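RavA (Legionella pneumophila str. Paris, PDB 6WO6) serves as a bacterial effector that probably acts within the host cell during infection, though its biochemical role is uncertain. Local coordinates at residues A[90-95]-A[124-129]; A[153-158]-A[162-167]; A[259-264]-A[271-276]. The protein carries 2 engineered substitutions. All coordinates share one frame; numbering follows the deposited sequence.

Contact 1: residues A[90-95]-A[124-129]; sequences RIISLL and IDVLTN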
loop_
_atom_site.group_PDB
_atom_site.type_symbol
_atom_site.label_atom_id
_atom_site.label_comp_id
_atom_site.label_asym_id
_atom_site.label_seq_id
_atom_site.Cartn_x
_atom_site.Cartn_y
_atom_site.Cartn_z
ATOM N N ARG A 90 -9.869 -5.402 18.938
ATOM C CA ARG A 90 -8.441 -5.413 18.648
ATOM C C ARG A 90 -8.165 -5.532 17.156
ATOM O O ARG A 90 -7.165 -4.990 16.673
ATOM C CB ARG A 90 -7.758 -6.547 19.411
ATOM C CG ARG A 90 -7.763 -6.350 20.914
ATOM C CD ARG A 90 -7.066 -7.488 21.629
ATOM N NE ARG A 90 -7.200 -7.366 23.077
ATOM C CZ ARG A 90 -6.681 -8.221 23.950
ATOM N NH1 ARG A 90 -5.989 -9.268 23.523
ATOM N NH2 ARG A 90 -6.854 -8.029 25.251
ATOM N N ILE A 91 -9.028 -6.222 16.405
ATOM C CA ILE A 91 -8.808 -6.293 14.964
ATOM C C ILE A 91 -9.161 -4.967 14.296
ATOM O O ILE A 91 -8.413 -4.469 13.447
ATOM C CB ILE A 91 -9.593 -7.466 14.354
ATOM C CG1 ILE A 91 -8.941 -8.792 14.747
ATOM C CG2 ILE A 91 -9.663 -7.329 12.838
ATOM C CD1 ILE A 91 -9.709 -10.011 14.286
ATOM N N ILE A 92 -10.291 -4.365 14.674
ATOM C CA ILE A 92 -10.744 -3.150 14.006
ATOM C C ILE A 92 -9.873 -1.955 14.379
ATOM O O ILE A 92 -9.705 -1.027 13.576
ATOM C CB ILE A 92 -12.237 -2.917 14.319
ATOM C CG1 ILE A 92 -13.106 -3.682 13.318
ATOM C CG2 ILE A 92 -12.592 -1.437 14.334
ATOM C CD1 ILE A 92 -12.765 -3.393 11.871
ATOM N N SER A 93 -9.271 -1.963 15.572
ATOM C CA SER A 93 -8.381 -0.873 15.951
ATOM C C SER A 93 -7.123 -0.811 15.094
ATOM O O SER A 93 -6.374 0.165 15.199
ATOM C CB SER A 93 -7.999 -0.993 17.428
ATOM O OG SER A 93 -7.309 -2.203 17.681
ATOM N N LEU A 94 -6.870 -1.824 14.260
ATOM C CA LEU A 94 -5.811 -1.707 13.264
ATOM C C LEU A 94 -6.140 -0.633 12.237
ATOM O O LEU A 94 -5.232 0.031 11.721
ATOM C CB LEU A 94 -5.583 -3.049 12.569
ATOM C CG LEU A 94 -5.093 -4.223 13.418
ATOM C CD1 LEU A 94 -5.081 -5.505 12.599
ATOM C CD2 LEU A 94 -3.713 -3.944 13.986
ATOM N N LEU A 95 -7.425 -0.445 11.932
ATOM C CA LEU A 95 -7.882 0.571 10.991
ATOM C C LEU A 95 -8.265 1.882 11.668
ATOM O O LEU A 95 -8.799 2.774 11.001
ATOM C CB LEU A 95 -9.074 0.046 10.187
ATOM C CG LEU A 95 -8.814 -1.108 9.220
ATOM C CD1 LEU A 95 -10.098 -1.498 8.509
ATOM C CD2 LEU A 95 -7.736 -0.729 8.218
ATOM N N ILE A 124 -11.689 -14.391 11.382
ATOM C CA ILE A 124 -11.723 -14.410 9.922
ATOM C C ILE A 124 -12.942 -13.658 9.402
ATOM O O ILE A 124 -12.879 -12.990 8.362
ATOM C CB ILE A 124 -11.687 -15.860 9.408
ATOM C CG1 ILE A 124 -10.428 -16.569 9.902
ATOM C CG2 ILE A 124 -11.760 -15.892 7.892
ATOM C CD1 ILE A 124 -9.143 -15.893 9.477
ATOM N N ASP A 125 -14.070 -13.746 10.115
ATOM C CA ASP A 125 -15.274 -13.044 9.675
ATOM C C ASP A 125 -15.129 -11.533 9.829
ATOM O O ASP A 125 -15.619 -10.768 8.990
ATOM C CB ASP A 125 -16.491 -13.549 10.448
ATOM C CG ASP A 125 -16.859 -14.973 10.081
ATOM O OD1 ASP A 125 -16.579 -15.375 8.932
ATOM O OD2 ASP A 125 -17.423 -15.691 10.937
ATOM N N VAL A 126 -14.464 -11.085 10.897
ATOM C CA VAL A 126 -14.192 -9.658 11.048
ATOM C C VAL A 126 -13.207 -9.190 9.982
ATOM O O VAL A 126 -13.325 -8.078 9.449
ATOM C CB VAL A 126 -13.681 -9.353 12.469
ATOM C CG1 VAL A 126 -13.262 -7.897 12.589
ATOM C CG2 VAL A 126 -14.754 -9.664 13.492
ATOM N N LEU A 127 -12.231 -10.035 9.642
ATOM C CA LEU A 127 -11.254 -9.672 8.623
ATOM C C LEU A 127 -11.865 -9.638 7.229
ATOM O O LEU A 127 -11.342 -8.951 6.345
ATOM C CB LEU A 127 -10.080 -10.648 8.651
ATOM C CG LEU A 127 -9.127 -10.526 9.837
ATOM C CD1 LEU A 127 -8.145 -11.683 9.865
ATOM C CD2 LEU A 127 -8.386 -9.202 9.783
ATOM N N THR A 128 -12.959 -10.367 7.014
ATOM C CA THR A 128 -13.544 -10.473 5.682
ATOM C C THR A 128 -13.922 -9.098 5.144
ATOM O O THR A 128 -14.598 -8.317 5.820
ATOM C CB THR A 128 -14.763 -11.396 5.720
ATOM O OG1 THR A 128 -14.321 -12.758 5.783
ATOM C CG2 THR A 128 -15.627 -11.211 4.482
ATOM N N ASN A 129 -13.469 -8.810 3.921
ATOM C CA ASN A 129 -13.638 -7.543 3.211
ATOM C C ASN A 129 -12.832 -6.404 3.825
ATOM O O ASN A 129 -13.042 -5.239 3.459
ATOM C CB ASN A 129 -15.111 -7.127 3.105
ATOM C CG ASN A 129 -15.904 -8.037 2.189
ATOM O OD1 ASN A 129 -15.340 -8.704 1.323
ATOM N ND2 ASN A 129 -17.219 -8.066 2.374
#
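I91 and V126 meet in the apolar core of an all-helical fold, where the C-terminal part of helix 77-92 faces the final turn of helix 120-127. Their backbones come closest at the same pair, with I91 CA 7.5 Å from V126 CA, and both CB atoms are directed at the opposite segment. The touch is made by branches: I91 CG2 lies 3.7 Å from V126 CG1, and the two side chains run at a slant to each other. Each of these methyls is carried forward by its first torsion; V126 CG1 lies anti to the backbone N (chi1 174°), and I91 CG2 takes the corresponding anti position on its own residue. L127 starts out less directly, but its CD2 swings back to 3.8 Å from I91 CG2, crossing the isoleucine at about a right angle. That one methyl of I91 therefore touches both V126 and L127, from directions roughly perpendicular to each other. I92 adds a looser edge, its CG1 standing 4.3 Å from V126 CG1. Just beyond the touching turn, T128 leaves helical geometry, and its OG1 donates to I124 O, four residues back, at 3.0 Å. F116 of helix 115-118 packs on I91, L50 of helix 38-51 on V126, and I134 of helix 131-141 on L127, so three further helices pack on the residues of this contact. All the close pairs join carbon to carbon and no polar pair spans the two segments, which is consistent with association through apolar packing of branched methyls.

Contact 2: residues A[153-158]-A[162-167]; sequences NINNIF and LFAAKV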
loop_
_atom_site.group_PDB
_atom_site.type_symbol
_atom_site.label_atom_id
_atom_site.label_comp_id
_atom_site.label_asym_id
_atom_site.label_seq_id
_atom_site.Cartn_x
_atom_site.Cartn_y
_atom_site.Cartn_z
ATOM N N ASN A 153 4.188 -13.115 12.768
ATOM C CA ASN A 153 3.089 -13.209 13.725
ATOM C C ASN A 153 1.775 -13.486 13.008
ATOM O O ASN A 153 1.023 -14.391 13.392
ATOM C CB ASN A 153 3.002 -11.926 14.555
ATOM C CG ASN A 153 4.020 -11.887 15.683
ATOM O OD1 ASN A 153 4.979 -12.658 15.698
ATOM N ND2 ASN A 153 3.812 -10.984 16.637
ATOM N N ILE A 154 1.506 -12.750 11.925
ATOM C CA ILE A 154 0.259 -12.936 11.191
ATOM C C ILE A 154 0.151 -14.359 10.664
ATOM O O ILE A 154 -0.943 -14.937 10.629
ATOM C CB ILE A 154 0.149 -11.907 10.050
ATOM C CG1 ILE A 154 0.301 -10.484 10.589
ATOM C CG2 ILE A 154 -1.183 -12.049 9.339
ATOM C CD1 ILE A 154 -0.834 -10.054 11.469
ATOM N N ASN A 155 1.274 -14.958 10.266
ATOM C CA ASN A 155 1.215 -16.317 9.748
ATOM C C ASN A 155 0.990 -17.343 10.850
ATOM O O ASN A 155 0.461 -18.426 10.572
ATOM C CB ASN A 155 2.492 -16.634 8.969
ATOM C CG ASN A 155 2.583 -15.858 7.665
ATOM O OD1 ASN A 155 1.674 -15.907 6.835
ATOM N ND2 ASN A 155 3.678 -15.126 7.486
ATOM N N ASN A 156 1.360 -17.025 12.094
ATOM C CA ASN A 156 1.165 -17.977 13.180
ATOM C C ASN A 156 -0.272 -17.981 13.675
ATOM O O ASN A 156 -0.780 -19.034 14.076
ATOM C CB ASN A 156 2.118 -17.667 14.337
ATOM C CG ASN A 156 3.571 -17.905 13.976
ATOM O OD1 ASN A 156 3.880 -18.704 13.091
ATOM N ND2 ASN A 156 4.474 -17.214 14.664
ATOM N N ILE A 157 -0.940 -16.832 13.642
ATOM C CA ILE A 157 -2.289 -16.719 14.187
ATOM C C ILE A 157 -3.347 -16.972 13.121
ATOM O O ILE A 157 -4.373 -17.598 13.397
ATOM C CB ILE A 157 -2.465 -15.340 14.848
ATOM C CG1 ILE A 157 -1.576 -15.241 16.090
ATOM C CG2 ILE A 157 -3.925 -15.094 15.200
ATOM C CD1 ILE A 157 -1.651 -13.913 16.800
ATOM N N PHE A 158 -3.116 -16.510 11.892
ATOM C CA PHE A 158 -4.051 -16.685 10.783
ATOM C C PHE A 158 -3.384 -17.505 9.683
ATOM O O PHE A 158 -3.132 -16.999 8.581
ATOM C CB PHE A 158 -4.525 -15.336 10.246
ATOM C CG PHE A 158 -5.095 -14.431 11.299
ATOM C CD1 PHE A 158 -6.265 -14.768 11.961
ATOM C CD2 PHE A 158 -4.467 -13.242 11.625
ATOM C CE1 PHE A 158 -6.793 -13.936 12.932
ATOM C CE2 PHE A 158 -4.990 -12.405 12.597
ATOM C CZ PHE A 158 -6.156 -12.753 13.250
ATOM N N LEU A 162 -6.481 -15.506 3.710
ATOM C CA LEU A 162 -6.400 -14.421 2.736
ATOM C C LEU A 162 -5.688 -13.211 3.326
ATOM O O LEU A 162 -4.939 -12.515 2.627
ATOM C CB LEU A 162 -7.803 -14.040 2.267
ATOM C CG LEU A 162 -7.951 -13.054 1.107
ATOM C CD1 LEU A 162 -7.348 -13.631 -0.162
ATOM C CD2 LEU A 162 -9.417 -12.708 0.892
ATOM N N PHE A 163 -5.893 -12.960 4.620
ATOM C CA PHE A 163 -5.311 -11.788 5.265
ATOM C C PHE A 163 -3.787 -11.850 5.269
ATOM O O PHE A 163 -3.113 -10.864 4.942
ATOM C CB PHE A 163 -5.855 -11.668 6.690
ATOM C CG PHE A 163 -5.225 -10.570 7.488
ATOM C CD1 PHE A 163 -5.163 -9.281 6.984
ATOM C CD2 PHE A 163 -4.706 -10.823 8.747
ATOM C CE1 PHE A 163 -4.585 -8.265 7.719
ATOM C CE2 PHE A 163 -4.129 -9.812 9.491
ATOM C CZ PHE A 163 -4.067 -8.532 8.977
ATOM N N ALA A 164 -3.225 -13.001 5.651
ATOM C CA ALA A 164 -1.771 -13.136 5.693
ATOM C C ALA A 164 -1.164 -12.999 4.300
ATOM O O ALA A 164 -0.104 -12.378 4.130
ATOM C CB ALA A 164 -1.392 -14.476 6.323
ATOM N N ALA A 165 -1.830 -13.562 3.289
ATOM C CA ALA A 165 -1.355 -13.424 1.918
ATOM C C ALA A 165 -1.353 -11.964 1.480
ATOM O O ALA A 165 -0.383 -11.492 0.870
ATOM C CB ALA A 165 -2.218 -14.267 0.979
ATOM N N LYS A 166 -2.430 -11.230 1.792
ATOM C CA LYS A 166 -2.493 -9.820 1.412
ATOM C C LYS A 166 -1.424 -9.004 2.129
ATOM O O LYS A 166 -0.843 -8.081 1.543
ATOM C CB LYS A 166 -3.884 -9.255 1.702
ATOM C CG LYS A 166 -5.001 -9.868 0.869
ATOM C CD LYS A 166 -4.824 -9.595 -0.614
ATOM C CE LYS A 166 -5.894 -10.306 -1.423
ATOM N NZ LYS A 166 -5.618 -10.251 -2.883
ATOM N N VAL A 167 -1.151 -9.324 3.396
ATOM C CA VAL A 167 -0.108 -8.606 4.125
ATOM C C VAL A 167 1.255 -8.865 3.493
ATOM O O VAL A 167 2.064 -7.942 3.328
ATOM C CB VAL A 167 -0.131 -8.989 5.617
ATOM C CG1 VAL A 167 1.159 -8.563 6.299
ATOM C CG2 VAL A 167 -1.320 -8.340 6.296
#
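I154 packs on F163 and A164 across an antiparallel helical hairpin, in which helix 147-157 turns over a short loop into helix 162-181. The axes of the two short segments approach to 9.3 Å and run at 166° to each other; I154 and A164 have the closest CA atoms. The packing is dense on the buried side. I154 CG2 sits 3.7 Å from F163 CE2 while also resting against the A164 backbone, with A164 CA 3.8 Å away, and the isoleucine crosses the phenylalanine at roughly a right angle. F163 reaches it because its CG is anti to the backbone N (chi1 175°), sending the ring across the interface. F158, just past the end of the first helix, adds a second ring; its CD2 comes in at the edge of F163, close to the plane of that ring, and the two ring planes are 73° apart. I157 CG2 lies over the centre of one F158 face, while A123 and I124 of helix 120-127 and F116 also pack on this residue. At the turn, F158 O is hydrogen-bonded with S161 OG. The outer flank is looser: N155 is exposed and A164 partly so. There N155 OD1 makes the nearest approach, 3.4 Å from A164 CB, a plain van der Waals contact.

Contact 3: residues A[259-264]-A[271-276]; sequences RDIERN and EQFFSS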
loop_
_atom_site.group_PDB
_atom_site.type_symbol
_atom_site.label_atom_id
_atom_site.label_comp_id
_atom_site.label_asym_id
_atom_site.label_seq_id
_atom_site.Cartn_x
_atom_site.Cartn_y
_atom_site.Cartn_z
ATOM N N ARG A 259 15.236 9.447 -27.037
ATOM C CA ARG A 259 15.173 9.157 -28.467
ATOM C C ARG A 259 15.605 10.366 -29.290
ATOM O O ARG A 259 16.335 10.230 -30.278
ATOM C CB ARG A 259 13.761 8.721 -28.860
ATOM C CG ARG A 259 13.723 7.733 -30.018
ATOM C CD ARG A 259 12.410 7.791 -30.785
ATOM N NE ARG A 259 12.602 8.358 -32.119
ATOM C CZ ARG A 259 11.704 8.303 -33.100
ATOM N NH1 ARG A 259 10.537 7.700 -32.906
ATOM N NH2 ARG A 259 11.977 8.850 -34.279
ATOM N N ASP A 260 15.157 11.559 -28.892
ATOM C CA ASP A 260 15.537 12.784 -29.588
ATOM C C ASP A 260 17.044 12.999 -29.538
ATOM O O ASP A 260 17.670 13.324 -30.556
ATOM C CB ASP A 260 14.798 13.973 -28.967
ATOM C CG ASP A 260 14.779 15.192 -29.866
ATOM O OD1 ASP A 260 15.250 15.102 -31.021
ATOM O OD2 ASP A 260 14.283 16.245 -29.412
ATOM N N ILE A 261 17.642 12.814 -28.359
ATOM C CA ILE A 261 19.088 12.962 -28.209
ATOM C C ILE A 261 19.816 11.992 -29.127
ATOM O O ILE A 261 20.766 12.363 -29.828
ATOM C CB ILE A 261 19.499 12.751 -26.742
ATOM C CG1 ILE A 261 18.944 13.866 -25.858
ATOM C CG2 ILE A 261 21.011 12.678 -26.615
ATOM C CD1 ILE A 261 19.267 13.687 -24.394
ATOM N N GLU A 262 19.379 10.730 -29.141
ATOM C CA GLU A 262 20.113 9.715 -29.888
ATOM C C GLU A 262 19.930 9.862 -31.396
ATOM O O GLU A 262 20.847 9.542 -32.160
ATOM C CB GLU A 262 19.694 8.323 -29.422
ATOM C CG GLU A 262 20.224 7.968 -28.042
ATOM C CD GLU A 262 19.712 6.631 -27.537
ATOM O OE1 GLU A 262 18.679 6.147 -28.051
ATOM O OE2 GLU A 262 20.346 6.063 -26.622
ATOM N N ARG A 263 18.776 10.353 -31.845
ATOM C CA ARG A 263 18.506 10.453 -33.274
ATOM C C ARG A 263 19.029 11.755 -33.874
ATOM O O ARG A 263 19.698 11.737 -34.913
ATOM C CB ARG A 263 16.999 10.326 -33.526
ATOM C CG ARG A 263 16.607 10.141 -34.986
ATOM C CD ARG A 263 15.089 10.077 -35.143
ATOM N NE ARG A 263 14.677 9.484 -36.415
ATOM C CZ ARG A 263 14.436 10.175 -37.528
ATOM N NH1 ARG A 263 14.566 11.497 -37.537
ATOM N NH2 ARG A 263 14.065 9.543 -38.635
ATOM N N ASN A 264 18.739 12.889 -33.237
ATOM C CA ASN A 264 19.039 14.195 -33.809
ATOM C C ASN A 264 20.301 14.830 -33.243
ATOM O O ASN A 264 21.077 15.425 -34.000
ATOM C CB ASN A 264 17.850 15.138 -33.603
ATOM C CG ASN A 264 16.600 14.657 -34.318
ATOM O OD1 ASN A 264 16.653 14.259 -35.482
ATOM N ND2 ASN A 264 15.471 14.675 -33.616
ATOM N N GLU A 271 22.404 20.545 -35.062
ATOM C CA GLU A 271 21.697 21.819 -34.970
ATOM C C GLU A 271 20.185 21.627 -35.007
ATOM O O GLU A 271 19.449 22.368 -34.343
ATOM C CB GLU A 271 22.157 22.747 -36.100
ATOM C CG GLU A 271 21.309 23.996 -36.292
ATOM C CD GLU A 271 20.232 23.807 -37.344
ATOM O OE1 GLU A 271 20.389 22.911 -38.201
ATOM O OE2 GLU A 271 19.229 24.550 -37.312
ATOM N N GLN A 272 19.706 20.633 -35.766
ATOM C CA GLN A 272 18.276 20.341 -35.799
ATOM C C GLN A 272 17.739 20.002 -34.414
ATOM O O GLN A 272 16.556 20.230 -34.134
ATOM C CB GLN A 272 17.991 19.191 -36.764
ATOM C CG GLN A 272 18.432 19.448 -38.191
ATOM C CD GLN A 272 18.180 18.256 -39.094
ATOM O OE1 GLN A 272 17.848 17.164 -38.625
ATOM N NE2 GLN A 272 18.337 18.460 -40.397
ATOM N N PHE A 273 18.585 19.460 -33.538
ATOM C CA PHE A 273 18.149 19.184 -32.175
ATOM C C PHE A 273 17.789 20.468 -31.439
ATOM O O PHE A 273 16.848 20.488 -30.638
ATOM C CB PHE A 273 19.234 18.423 -31.417
ATOM C CG PHE A 273 18.901 18.178 -29.974
ATOM C CD1 PHE A 273 18.045 17.148 -29.612
ATOM C CD2 PHE A 273 19.439 18.976 -28.978
ATOM C CE1 PHE A 273 17.734 16.915 -28.282
ATOM C CE2 PHE A 273 19.131 18.750 -27.647
ATOM C CZ PHE A 273 18.277 17.718 -27.299
ATOM N N PHE A 274 18.527 21.549 -31.697
ATOM C CA PHE A 274 18.334 22.789 -30.955
ATOM C C PHE A 274 17.352 23.740 -31.621
ATOM O O PHE A 274 16.741 24.564 -30.930
ATOM C CB PHE A 274 19.678 23.494 -30.756
ATOM C CG PHE A 274 20.653 22.710 -29.924
ATOM C CD1 PHE A 274 20.638 22.808 -28.538
ATOM C CD2 PHE A 274 21.584 21.875 -30.521
ATOM C CE1 PHE A 274 21.533 22.088 -27.762
ATOM C CE2 PHE A 274 22.482 21.152 -29.753
ATOM C CZ PHE A 274 22.454 21.260 -28.369
ATOM N N SER A 275 17.179 23.650 -32.940
ATOM C CA SER A 275 16.285 24.545 -33.663
ATOM C C SER A 275 14.900 23.955 -33.888
ATOM O O SER A 275 14.039 24.636 -34.454
ATOM C CB SER A 275 16.900 24.930 -35.012
ATOM O OG SER A 275 16.992 23.808 -35.870
ATOM N N SER A 276 14.662 22.716 -33.464
ATOM C CA SER A 276 13.366 22.091 -33.675
ATOM C C SER A 276 12.320 22.670 -32.730
ATOM O O SER A 276 12.634 23.184 -31.654
ATOM C CB SER A 276 13.464 20.580 -33.476
ATOM O OG SER A 276 12.179 19.987 -33.461
#
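D260 and F273 meet where helix 246-265 packs on the short, weakly bonded helix 270-275, two consecutive helices of the chain whose local axes approach to 9.5 Å. Two adjacent ring carbons meet the carboxylate: F273 CE1 lies 3.7 Å from D260 OD2, and F273 CD1 is equally close to D260 OD1. Both approaches are oblique, and the carboxylate and ring planes are 56° apart, so the groups are not stacked. The ring also runs alongside I261, where F273 CE1 is 4.1 Å from I261 CG1. Closer to the backbone, N264 CB lies near the ring plane, at its edge, and stands 4.2 Å from F273 CB. N264 and F273 also have the nearest CA atoms across the contact.

Within the first helix, one bond joins two of the residues that meet F273. N264 ND2 donates to D260 OD1 at 2.6 Å, in a nearly straight bond (162°) that meets the oxygen almost along its C-O axis and lies in the amide plane. This is consistent with the carboxylate being held in its orientation beside the ring, and would probably stabilise its negative charge. The backbone that carries I261 and N264 widens into a pi-type turn at 261-264. F273 itself extends towards the first helix because its CG is anti to the backbone N (chi1 176°). Across the ring from CD1, F273 CD2 lies over the centre of the F274 ring.

Further out, F279 meets the rings of both F273 and F274, and L265 touches both. F274 reaches I317 and L321 of helix 311-327, so the short helix 270-275 packs against both helix 246-265 and helix 311-327 in a fold without strands.

In the fold
The three contacts follow one another along the chain, each closing before the next opens. Contacts 1 and 2 belong to one packed region: their centres are about 12 Å apart, and L127 CD1 of contact 1 lies 3.7 Å from F163 CD2 of contact 2, while I124 and F158 also touch. Helix 120-127 therefore joins the two, with helix 131-141 packing on both. Contact 3 is remote, its centre about 57 Å from that of contact 1 and about 54 Å from that of contact 2. With a radius of gyration of 31 Å, this describes an elongated, all-helical protein: one packed region lies nearer the middle, and contact 3 lies far out on the other side, with no direct touch.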